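Local coordinates for protein putative TetR-family transcriptional regulator (Syntrophomonas wolfei subsp. wolfei, PDB 3LWJ) that probably binds DNA as a transcriptional regulator of the TetR family, through a predicted helix-turn-helix motif, at residues R13-L18 against T48-F53; Y30-I35 against V54-L60; Y86-I90 against H190-A194; K93-E98 against M182-L187. All coordinates share one frame; numbering follows the deposited sequence.

Overall arrangement
From the N terminus, contact 1 closes the first loop by bringing helix 10-28 against helix 46-52, the second helix of the predicted helix-turn-helix. Contact 2 joins the loop ahead of helix 35-42 to the start of helix 56-79. Because 30-35 lies between the two halves of contact 1, and 54-60 follows them, these two contacts cross, and they touch through Phe49 with Ile35 and Ile59. Helix 56-79 then leads to the helical body. There contact 3 pairs helices 85-102 and 179-195, and contact 4, lying within its span, pairs the same helices again. Centres of contacts 1 and 3 are about 40 Å apart, on opposite sides of the chain's centre.

Contact 1 of 4, residues R13-L18 against T48-F53; sequences RRQKIL and TFYNYF
In the three-helix, probably DNA-binding, head of a TetR-type regulator, Ile17 of the first helix packs against the second helix of the predicted helix-turn-helix, touching Phe49, Tyr52 and Phe53. The short helix segments cross nearly perpendicularly, at -93°, with axes 10.6 Å apart at closest approach. CG2 of Ile17 meets two rings: it touches the edge of Phe49 at CE1 (3.5 Å) and lies 3.7 Å from CE2 of Phe53. With CG1 anti to the carbonyl carbon (chi1 -60°), CG2 is turned to Phe49 and Phe53, while CD1 reaches CD2 of Tyr52, 4.0 Å away, and the Phe49 ring. Leu18 adds CD2, 3.6 Å from CZ of Phe53. At the outer end Arg13 runs extended across Tyr52 at about a right angle, its CD 3.3 Å from the phenol OH. No hydrogen bond crosses the interface, and the close contacts of Ile17 and Leu18 are carbon to carbon. Arg14 lays CB by CD1 of Tyr52, at 4.1 Å, while in the given conformer its guanidinium forms a salt bridge with Asp66. Helix 35-42 closes another side of this core through Ile38 on Ile17 and Ile39 on Phe49, and helix 56-79 contributes Ile59, which touches both Phe49 and Phe53.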
# COMPACT_ATOMS: atom_id res chain seq x y z
N ARG A 13 26.87 -4.46 -19.67
CA ARG A 13 26.51 -5.82 -19.27
C ARG A 13 25.59 -5.90 -18.06
O ARG A 13 24.63 -6.67 -18.09
CB ARG A 13 27.74 -6.60 -18.91
CG ARG A 13 28.53 -7.02 -20.07
CD ARG A 13 29.68 -7.76 -19.51
NE ARG A 13 30.53 -8.31 -20.54
CZ ARG A 13 31.60 -9.04 -20.27
NH1 ARG A 13 31.96 -9.32 -19.02
NH2 ARG A 13 32.32 -9.49 -21.27
N ARG A 14 25.94 -5.18 -16.99
CA ARG A 14 25.07 -5.07 -15.81
C ARG A 14 23.67 -4.65 -16.27
O ARG A 14 22.67 -5.27 -15.90
CB ARG A 14 25.62 -4.05 -14.80
CG ARG A 14 24.88 -3.98 -13.44
CD ARG A 14 25.32 -2.75 -12.64
NE ARG A 14 24.46 -2.44 -11.49
CZ ARG A 14 23.46 -1.56 -11.46
NH1 ARG A 14 23.09 -0.84 -12.51
NH2 ARG A 14 22.79 -1.38 -10.33
N GLN A 15 23.62 -3.62 -17.11
CA GLN A 15 22.36 -3.14 -17.67
C GLN A 15 21.63 -4.16 -18.54
O GLN A 15 20.40 -4.24 -18.51
CB GLN A 15 22.58 -1.87 -18.52
CG GLN A 15 21.26 -1.17 -18.88
CD GLN A 15 20.49 -0.80 -17.64
OE1 GLN A 15 21.04 -0.19 -16.74
NE2 GLN A 15 19.22 -1.21 -17.57
N LYS A 16 22.37 -4.91 -19.36
CA LYS A 16 21.70 -5.89 -20.19
C LYS A 16 21.00 -6.91 -19.30
O LYS A 16 19.87 -7.30 -19.58
CB LYS A 16 22.65 -6.60 -21.15
CG LYS A 16 21.89 -7.27 -22.30
CD LYS A 16 22.75 -8.18 -23.16
CE LYS A 16 21.91 -8.77 -24.30
NZ LYS A 16 22.52 -10.00 -24.87
N ILE A 17 21.68 -7.36 -18.24
CA ILE A 17 21.11 -8.41 -17.36
C ILE A 17 19.84 -7.88 -16.66
O ILE A 17 18.83 -8.59 -16.58
CB ILE A 17 22.14 -8.98 -16.34
CG1 ILE A 17 23.36 -9.60 -17.04
CG2 ILE A 17 21.51 -10.05 -15.47
CD1 ILE A 17 24.59 -9.74 -16.12
N LEU A 18 19.89 -6.63 -16.20
CA LEU A 18 18.74 -5.97 -15.55
C LEU A 18 17.54 -5.79 -16.49
O LEU A 18 16.41 -6.05 -16.10
CB LEU A 18 19.16 -4.63 -14.93
CG LEU A 18 20.24 -4.69 -13.84
CD1 LEU A 18 20.61 -3.29 -13.37
CD2 LEU A 18 19.82 -5.58 -12.65
N THR A 48 30.24 -15.04 -16.03
CA THR A 48 30.21 -13.55 -15.99
C THR A 48 29.00 -13.02 -15.21
O THR A 48 29.11 -12.05 -14.45
CB THR A 48 30.13 -12.93 -17.40
OG1 THR A 48 31.09 -13.54 -18.26
CG2 THR A 48 30.37 -11.42 -17.33
N PHE A 49 27.84 -13.64 -15.43
CA PHE A 49 26.65 -13.32 -14.66
C PHE A 49 26.96 -13.24 -13.15
O PHE A 49 26.54 -12.29 -12.47
CB PHE A 49 25.55 -14.36 -14.90
CG PHE A 49 24.31 -14.13 -14.09
CD1 PHE A 49 23.31 -13.29 -14.57
CD2 PHE A 49 24.15 -14.72 -12.84
CE1 PHE A 49 22.17 -13.06 -13.82
CE2 PHE A 49 23.00 -14.50 -12.07
CZ PHE A 49 22.01 -13.66 -12.57
N TYR A 50 27.71 -14.22 -12.65
CA TYR A 50 28.04 -14.31 -11.22
C TYR A 50 29.09 -13.28 -10.72
O TYR A 50 29.26 -13.11 -9.50
CB TYR A 50 28.49 -15.72 -10.86
CG TYR A 50 27.35 -16.72 -10.76
CD1 TYR A 50 26.41 -16.62 -9.75
CD2 TYR A 50 27.25 -17.77 -11.67
CE1 TYR A 50 25.37 -17.54 -9.65
CE2 TYR A 50 26.23 -18.70 -11.57
CZ TYR A 50 25.29 -18.58 -10.56
OH TYR A 50 24.28 -19.49 -10.47
N ASN A 51 29.77 -12.61 -11.65
CA ASN A 51 30.60 -11.45 -11.29
C ASN A 51 29.73 -10.31 -10.81
O ASN A 51 30.20 -9.47 -10.06
CB ASN A 51 31.47 -10.98 -12.48
CG ASN A 51 32.61 -11.95 -12.80
OD1 ASN A 51 33.06 -12.72 -11.94
ND2 ASN A 51 33.10 -11.89 -14.03
N TYR A 52 28.46 -10.29 -11.24
CA TYR A 52 27.48 -9.24 -10.88
C TYR A 52 26.41 -9.67 -9.84
O TYR A 52 26.10 -8.90 -8.91
CB TYR A 52 26.75 -8.73 -12.15
CG TYR A 52 27.67 -8.24 -13.26
CD1 TYR A 52 28.12 -6.92 -13.31
CD2 TYR A 52 28.09 -9.12 -14.26
CE1 TYR A 52 28.97 -6.49 -14.33
CE2 TYR A 52 28.94 -8.71 -15.27
CZ TYR A 52 29.37 -7.40 -15.30
OH TYR A 52 30.20 -7.01 -16.32
N PHE A 53 25.85 -10.87 -10.02
CA PHE A 53 24.69 -11.33 -9.22
C PHE A 53 24.79 -12.79 -8.81
O PHE A 53 25.26 -13.65 -9.57
CB PHE A 53 23.38 -11.12 -10.00
CG PHE A 53 23.23 -9.75 -10.62
CD1 PHE A 53 23.06 -8.63 -9.81
CD2 PHE A 53 23.26 -9.59 -12.00
CE1 PHE A 53 22.92 -7.37 -10.39
CE2 PHE A 53 23.13 -8.33 -12.58
CZ PHE A 53 22.96 -7.22 -11.78

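Contact 2 of 4, residues Y30-I35 against V54-L60; sequences YYNTSI and VDKEDIL
Lys56 threads its side chain past Tyr30 into the turn before helix 35-42. Its CB lies 3.6 Å from the phenol OH of Tyr30; CD stands over one face of that ring, offset toward the rim, and is 3.0 Å from Thr33 O. A bend at chi3 (-68°) turns the tip into the loop, where NZ donates to two carbonyls, Tyr30 O at 2.7 Å and Thr33 O at 2.9 Å. The bond to Thr33 lies in the carbonyl plane with a C=O...N angle of 159°, whereas that to Tyr30 is more bent, at 138°. A methionine here would probably leave both carbonyls without their donor and free the loop to shift against the helix. Tyr30, its ring carried toward the helix by CG anti to the backbone N, gives its hydroxyl proton to Glu57 OE2 at 2.6 Å, from above the carboxylate plane. In the given conformer, Ile35 CD1 comes within 3.8 Å of Asp55 CA. That aspartate caps the helix: Asp58 N donates to Asp55 OD1 at 3.0 Å and, in the Asp58 conformer given, Asp55 N returns a weak bond to Asp58 OD2. These are the two halves of a capping box at the start of helix 56-79, which follows the predicted helix-turn-helix in this TetR-type domain.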
# COMPACT_ATOMS: atom_id res chain seq x y z
N TYR A 30 7.71 -13.04 -11.56
CA TYR A 30 8.97 -13.01 -10.79
C TYR A 30 9.39 -14.38 -10.23
O TYR A 30 10.55 -14.77 -10.34
CB TYR A 30 8.86 -11.98 -9.63
CG TYR A 30 10.12 -11.93 -8.80
CD1 TYR A 30 11.14 -11.04 -9.12
CD2 TYR A 30 10.32 -12.82 -7.74
CE1 TYR A 30 12.33 -11.02 -8.39
CE2 TYR A 30 11.50 -12.80 -6.99
CZ TYR A 30 12.50 -11.90 -7.34
OH TYR A 30 13.69 -11.84 -6.61
N TYR A 31 8.45 -15.13 -9.67
CA TYR A 31 8.75 -16.43 -9.05
C TYR A 31 8.97 -17.55 -10.06
O TYR A 31 9.83 -18.43 -9.84
CB TYR A 31 7.67 -16.79 -8.04
CG TYR A 31 7.78 -15.90 -6.83
CD1 TYR A 31 8.86 -16.04 -5.95
CD2 TYR A 31 6.87 -14.90 -6.60
CE1 TYR A 31 9.00 -15.24 -4.85
CE2 TYR A 31 6.99 -14.05 -5.51
CZ TYR A 31 8.06 -14.23 -4.63
OH TYR A 31 8.20 -13.42 -3.53
N ASN A 32 8.21 -17.49 -11.16
CA ASN A 32 8.38 -18.42 -12.29
C ASN A 32 9.65 -18.19 -13.11
O ASN A 32 10.00 -19.05 -13.89
CB ASN A 32 7.19 -18.34 -13.26
CG ASN A 32 5.85 -18.69 -12.60
OD1 ASN A 32 5.74 -19.66 -11.86
ND2 ASN A 32 4.81 -17.91 -12.90
N THR A 33 10.28 -17.03 -13.01
CA THR A 33 11.56 -16.77 -13.72
C THR A 33 12.76 -17.37 -12.95
O THR A 33 12.93 -17.10 -11.76
CB THR A 33 11.83 -15.28 -13.89
OG1 THR A 33 10.71 -14.67 -14.54
CG2 THR A 33 13.14 -15.02 -14.70
N SER A 34 13.60 -18.15 -13.64
CA SER A 34 14.86 -18.64 -13.04
C SER A 34 16.13 -17.87 -13.49
O SER A 34 16.13 -17.19 -14.54
CB SER A 34 15.06 -20.11 -13.38
OG SER A 34 15.26 -20.27 -14.77
N ILE A 35 17.21 -18.02 -12.71
CA ILE A 35 18.51 -17.44 -13.07
C ILE A 35 18.92 -18.00 -14.43
O ILE A 35 19.51 -17.29 -15.22
CB ILE A 35 19.62 -17.76 -12.03
CG1 ILE A 35 19.29 -17.16 -10.66
CG2 ILE A 35 20.97 -17.20 -12.47
CD1 ILE A 35 19.70 -18.05 -9.51
N VAL A 54 24.31 -13.07 -7.59
CA VAL A 54 24.35 -14.43 -7.05
C VAL A 54 23.01 -15.15 -7.29
O VAL A 54 22.98 -16.38 -7.43
CB VAL A 54 24.76 -14.46 -5.54
CG1 VAL A 54 25.30 -15.83 -5.17
CG2 VAL A 54 25.82 -13.40 -5.23
N ASP A 55 21.91 -14.39 -7.39
CA ASP A 55 20.55 -14.93 -7.61
C ASP A 55 19.52 -13.84 -8.06
O ASP A 55 19.93 -12.71 -8.34
CB ASP A 55 20.07 -15.72 -6.37
CG ASP A 55 19.70 -14.84 -5.19
OD1 ASP A 55 19.53 -13.61 -5.34
OD2 ASP A 55 19.54 -15.41 -4.09
N LYS A 56 18.23 -14.17 -8.15
CA LYS A 56 17.19 -13.18 -8.56
C LYS A 56 17.05 -11.99 -7.59
O LYS A 56 16.78 -10.86 -8.01
CB LYS A 56 15.81 -13.80 -8.69
CG LYS A 56 15.51 -14.51 -9.97
CD LYS A 56 14.02 -14.89 -10.01
CE LYS A 56 13.68 -15.98 -8.99
NZ LYS A 56 12.28 -16.45 -9.04
N GLU A 57 17.19 -12.28 -6.31
CA GLU A 57 17.01 -11.26 -5.31
C GLU A 57 18.11 -10.21 -5.40
O GLU A 57 17.88 -9.04 -5.10
CB GLU A 57 16.94 -11.86 -3.91
CG GLU A 57 15.61 -12.55 -3.62
CD GLU A 57 15.38 -13.79 -4.48
OE1 GLU A 57 16.29 -14.64 -4.55
OE2 GLU A 57 14.30 -13.92 -5.12
N ASP A 58 19.31 -10.62 -5.79
CA ASP A 58 20.39 -9.68 -6.05
C ASP A 58 19.99 -8.77 -7.21
O ASP A 58 20.30 -7.59 -7.22
CB ASP A 58 21.71 -10.40 -6.34
CG ASP A 58 22.36 -10.97 -5.08
OD1 ASP A 58 22.39 -10.27 -4.04
OD2 ASP A 58 22.85 -12.12 -5.12
N ILE A 59 19.29 -9.34 -8.20
CA ILE A 59 18.87 -8.55 -9.37
C ILE A 59 17.80 -7.52 -8.96
O ILE A 59 17.93 -6.33 -9.26
CB ILE A 59 18.42 -9.42 -10.56
CG1 ILE A 59 19.65 -10.07 -11.21
CG2 ILE A 59 17.70 -8.58 -11.60
CD1 ILE A 59 19.36 -11.25 -12.06
N LEU A 60 16.80 -7.98 -8.21
CA LEU A 60 15.74 -7.13 -7.70
C LEU A 60 16.34 -6.00 -6.85
O LEU A 60 15.97 -4.86 -7.06
CB LEU A 60 14.69 -7.97 -6.92
CG LEU A 60 13.44 -7.24 -6.40
CD1 LEU A 60 12.65 -6.66 -7.55
CD2 LEU A 60 12.52 -8.09 -5.50

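Contact 3 of 4, residues Y86-I90 against H190-A194; sequences YERFI and HKTLA
Helix segments 86-90 and 190-194 run roughly antiparallel, 143° between their directions, with axes 10.4 Å apart at closest approach and Ile90 and His190 the nearer of the paired CA positions. Phe89 carries the middle of the contact. Its CG is anti to the backbone N (chi1 -172°), which throws the ring across to the other helix, where its edge takes CE2 to 3.4 Å from His190 O and CZ to 3.9 Å from CD2 of Leu193. The imidazole of His190 presents its own edge toward the Phe89 face in an offset edge-to-face pair, the planes 75° apart and the centroids 5.7 Å. His190 ND1 bonds to Val186 O one turn back, which fixes the rotation of the imidazole. On the neighbouring turn, Tyr86 sets CE1 3.6 Å from CB of Ala194, the methyl lying near the ring plane, and its OH end runs alongside the aliphatic part of Lys191. Ile90 fills the opposite end of the pairing with CD1, 3.8 Å from Lys191 N and about as near the carbonyl carbon of His190. The second subunit covers the Tyr86 and Ala194 end of the helix pair: its Leu197 packs on Phe89, its Leu198 on Tyr86, and it forms backbone hydrogen bonds with Leu193 and Ala194. Such an antiparallel helix pair meeting the partner chain is consistent with the C-terminal helical, dimer-forming body of TetR-family regulators.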
# COMPACT_ATOMS: atom_id res chain seq x y z
N TYR A 86 7.38 24.87 0.22
CA TYR A 86 6.04 24.45 -0.15
C TYR A 86 5.95 24.07 -1.63
O TYR A 86 5.31 23.08 -1.99
CB TYR A 86 4.97 25.53 0.13
CG TYR A 86 3.60 25.11 -0.38
CD1 TYR A 86 2.86 24.14 0.29
CD2 TYR A 86 3.10 25.60 -1.58
CE1 TYR A 86 1.63 23.71 -0.19
CE2 TYR A 86 1.86 25.18 -2.06
CZ TYR A 86 1.14 24.24 -1.35
OH TYR A 86 -0.08 23.81 -1.83
N GLU A 87 6.55 24.89 -2.49
CA GLU A 87 6.62 24.55 -3.90
C GLU A 87 7.29 23.21 -4.06
O GLU A 87 6.82 22.36 -4.83
CB GLU A 87 7.36 25.61 -4.70
CG GLU A 87 7.18 25.46 -6.19
CD GLU A 87 5.85 25.98 -6.70
OE1 GLU A 87 5.27 26.91 -6.11
OE2 GLU A 87 5.38 25.47 -7.72
N ARG A 88 8.40 23.02 -3.34
CA ARG A 88 9.09 21.73 -3.34
C ARG A 88 8.20 20.55 -2.88
O ARG A 88 8.22 19.46 -3.46
CB ARG A 88 10.31 21.79 -2.42
CG ARG A 88 11.47 22.69 -2.84
CD ARG A 88 12.58 22.57 -1.83
NE ARG A 88 13.79 23.29 -2.22
CZ ARG A 88 14.97 23.13 -1.64
NH1 ARG A 88 15.13 22.28 -0.63
NH2 ARG A 88 16.00 23.84 -2.06
N PHE A 89 7.42 20.79 -1.83
CA PHE A 89 6.58 19.77 -1.21
C PHE A 89 5.63 19.17 -2.22
O PHE A 89 5.52 17.95 -2.33
CB PHE A 89 5.80 20.38 -0.03
CG PHE A 89 5.06 19.39 0.80
CD1 PHE A 89 5.75 18.45 1.55
CD2 PHE A 89 3.67 19.38 0.82
CE1 PHE A 89 5.08 17.53 2.30
CE2 PHE A 89 2.99 18.45 1.60
CZ PHE A 89 3.70 17.52 2.34
N ILE A 90 4.97 20.03 -2.97
CA ILE A 90 4.06 19.58 -4.00
C ILE A 90 4.78 19.01 -5.19
O ILE A 90 4.50 17.87 -5.59
CB ILE A 90 3.16 20.69 -4.52
CG1 ILE A 90 2.40 21.33 -3.35
CG2 ILE A 90 2.23 20.13 -5.52
CD1 ILE A 90 1.69 20.31 -2.43
N HIS A 190 -1.46 15.94 -1.04
CA HIS A 190 -0.34 16.69 -0.41
C HIS A 190 -0.68 18.16 -0.17
O HIS A 190 -0.28 18.74 0.85
CB HIS A 190 0.95 16.54 -1.21
CG HIS A 190 1.54 15.17 -1.10
ND1 HIS A 190 1.22 14.16 -1.98
CD2 HIS A 190 2.39 14.64 -0.20
CE1 HIS A 190 1.87 13.07 -1.64
NE2 HIS A 190 2.58 13.32 -0.56
N LYS A 191 -1.50 18.73 -1.06
CA LYS A 191 -2.01 20.08 -0.86
C LYS A 191 -2.85 20.17 0.41
O LYS A 191 -2.63 21.03 1.26
CB LYS A 191 -2.82 20.58 -2.06
CG LYS A 191 -3.57 21.94 -1.81
CD LYS A 191 -4.84 22.13 -2.69
CE LYS A 191 -5.96 21.08 -2.43
NZ LYS A 191 -6.57 21.10 -1.06
N THR A 192 -3.82 19.27 0.52
CA THR A 192 -4.65 19.23 1.72
C THR A 192 -3.85 18.95 2.99
O THR A 192 -4.12 19.53 4.05
CB THR A 192 -5.75 18.19 1.60
OG1 THR A 192 -6.57 18.51 0.48
CG2 THR A 192 -6.61 18.17 2.83
N LEU A 193 -2.89 18.04 2.90
CA LEU A 193 -2.01 17.74 4.05
C LEU A 193 -1.27 18.98 4.55
O LEU A 193 -1.13 19.22 5.77
CB LEU A 193 -1.00 16.61 3.70
CG LEU A 193 0.17 16.30 4.63
CD1 LEU A 193 -0.39 15.96 5.99
CD2 LEU A 193 1.12 15.14 4.06
N ALA A 194 -0.78 19.76 3.58
CA ALA A 194 -0.08 21.02 3.80
C ALA A 194 -0.96 22.08 4.48
O ALA A 194 -0.57 22.67 5.50
CB ALA A 194 0.43 21.55 2.46

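Contact 4 of 4, residues K93-E98 against M182-L187; sequences KRLTME and MIEMVL. With EDO (1,2-ethanediol), chain B.
Apolar packing dominates this antiparallel helix pair of the helical body, where Met97, a selenomethionine, leans on Met182, Ile183 and Val186. The short segments cross at 149° with axes 9.7 Å apart, and 429 Å² is buried between them. Bent at its second and third torsions, Met97 delivers CE to 3.5 Å from SE of Met182, also a selenomethionine, while its CB lies 4.1 Å from CG1 of Ile183. CG of Met97 faces CG2 of Val186. On the same helix face Lys93 contributes its CB, 4.1 Å from CG1 of Val186 and equally far from CD2 of Leu187. Ser167 of helix 153-173 touches Met97, Met182 and Val186, closing another side of the core.

Charged groups border this packing with their polar ends turned to other partners. Glu98 lays OE2 by CD1 of Ile183, crossing it at about a right angle, while its OE1 forms a salt bridge with Lys179. Lys93 bends away at chi2 (-52°), sending NZ to Phe89 O one turn back and, by a weak bond of 2.9 Å, to O2 of a 1,2-ethanediol, probably from the crystallisation liquor. An alanine here is likely to leave Phe89 O and the diol without this side-chain donor.

Arg94, in a salt bridge with Glu91, offers a guanidinium face: CD1 of Leu187 sits over it, offset toward the rim, 3.3 Å from NH1.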
# COMPACT_ATOMS: atom_id res chain seq x y z
N LYS A 93 6.38 15.56 -5.48
CA LYS A 93 5.48 14.40 -5.56
C LYS A 93 5.18 14.14 -7.04
O LYS A 93 5.30 13.02 -7.51
CB LYS A 93 4.23 14.63 -4.74
CG LYS A 93 4.46 15.02 -3.30
CD LYS A 93 5.38 14.08 -2.56
CE LYS A 93 5.76 14.68 -1.23
NZ LYS A 93 6.80 15.75 -1.33
N ARG A 94 4.91 15.19 -7.80
CA ARG A 94 4.79 15.02 -9.24
C ARG A 94 6.06 14.41 -9.87
O ARG A 94 5.97 13.43 -10.63
CB ARG A 94 4.39 16.31 -9.94
CG ARG A 94 4.54 16.23 -11.42
CD ARG A 94 3.62 17.17 -12.21
NE ARG A 94 3.38 18.47 -11.60
CZ ARG A 94 2.20 19.09 -11.61
NH1 ARG A 94 1.16 18.50 -12.19
NH2 ARG A 94 2.07 20.30 -11.05
N LEU A 95 7.22 14.98 -9.57
CA LEU A 95 8.48 14.38 -10.03
C LEU A 95 8.57 12.91 -9.72
O LEU A 95 8.97 12.14 -10.59
CB LEU A 95 9.73 15.02 -9.39
CG LEU A 95 10.26 16.26 -10.04
CD1 LEU A 95 11.50 16.73 -9.28
CD2 LEU A 95 10.54 16.02 -11.53
N THR A 96 8.26 12.52 -8.48
CA THR A 96 8.39 11.13 -8.10
C THR A 96 7.46 10.30 -8.95
O THR A 96 7.85 9.25 -9.46
CB THR A 96 8.06 10.88 -6.61
OG1 THR A 96 8.93 11.64 -5.78
CG2 THR A 96 8.18 9.40 -6.29
N MSE A 97 6.23 10.78 -9.10
CA MSE A 97 5.20 10.02 -9.85
C MSE A 97 5.69 9.87 -11.32
O MSE A 97 5.46 8.83 -11.97
CB MSE A 97 3.79 10.67 -9.78
CG MSE A 97 2.84 10.47 -8.44
SE MSE A 97 3.49 9.02 -7.31
CE MSE A 97 2.29 7.59 -7.87
N GLU A 98 6.37 10.89 -11.84
CA GLU A 98 6.91 10.78 -13.22
C GLU A 98 8.07 9.76 -13.32
O GLU A 98 8.20 9.09 -14.33
CB GLU A 98 7.38 12.13 -13.78
CG GLU A 98 6.31 13.25 -13.91
CD GLU A 98 5.33 13.12 -15.10
OE1 GLU A 98 5.44 12.15 -15.90
OE2 GLU A 98 4.44 14.01 -15.21
N MSE A 182 -3.90 9.64 -11.31
CA MSE A 182 -3.00 9.24 -10.23
C MSE A 182 -2.17 10.42 -9.78
O MSE A 182 -2.02 10.67 -8.60
CB MSE A 182 -2.07 8.14 -10.71
CG MSE A 182 -0.87 7.87 -9.83
SE MSE A 182 0.45 6.65 -10.68
CE MSE A 182 1.16 7.83 -12.05
N ILE A 183 -1.65 11.16 -10.75
CA ILE A 183 -0.84 12.32 -10.44
C ILE A 183 -1.72 13.33 -9.69
O ILE A 183 -1.33 13.79 -8.59
CB ILE A 183 -0.19 12.91 -11.72
CG1 ILE A 183 0.84 11.92 -12.28
CG2 ILE A 183 0.46 14.26 -11.42
CD1 ILE A 183 1.36 12.28 -13.72
N GLU A 184 -2.92 13.61 -10.21
CA GLU A 184 -3.85 14.59 -9.58
C GLU A 184 -4.19 14.21 -8.14
O GLU A 184 -4.17 15.05 -7.25
CB GLU A 184 -5.14 14.79 -10.40
CG GLU A 184 -6.22 15.62 -9.69
N MSE A 185 -4.50 12.93 -7.92
CA MSE A 185 -4.85 12.46 -6.58
C MSE A 185 -3.73 12.74 -5.61
O MSE A 185 -3.95 13.23 -4.50
CB MSE A 185 -5.10 10.95 -6.62
CG MSE A 185 -5.36 10.29 -5.24
SE MSE A 185 -5.53 8.40 -5.46
CE MSE A 185 -7.19 8.45 -6.41
N VAL A 186 -2.52 12.36 -6.02
CA VAL A 186 -1.39 12.47 -5.16
C VAL A 186 -1.13 13.94 -4.84
O VAL A 186 -0.90 14.29 -3.69
CB VAL A 186 -0.18 11.76 -5.75
CG1 VAL A 186 1.04 12.13 -5.02
CG2 VAL A 186 -0.36 10.19 -5.75
N LEU A 187 -1.19 14.81 -5.82
CA LEU A 187 -0.94 16.25 -5.58
C LEU A 187 -2.03 16.88 -4.74
O LEU A 187 -1.77 17.70 -3.88
CB LEU A 187 -0.85 17.03 -6.91
CG LEU A 187 0.22 16.55 -7.88
CD1 LEU A 187 0.13 17.38 -9.21
CD2 LEU A 187 1.58 16.58 -7.24
C1 EDO B . 10.37 14.49 0.92
O1 EDO B . 11.06 14.86 -0.30
C2 EDO B . 8.87 14.74 1.06
O2 EDO B . 8.47 16.12 1.02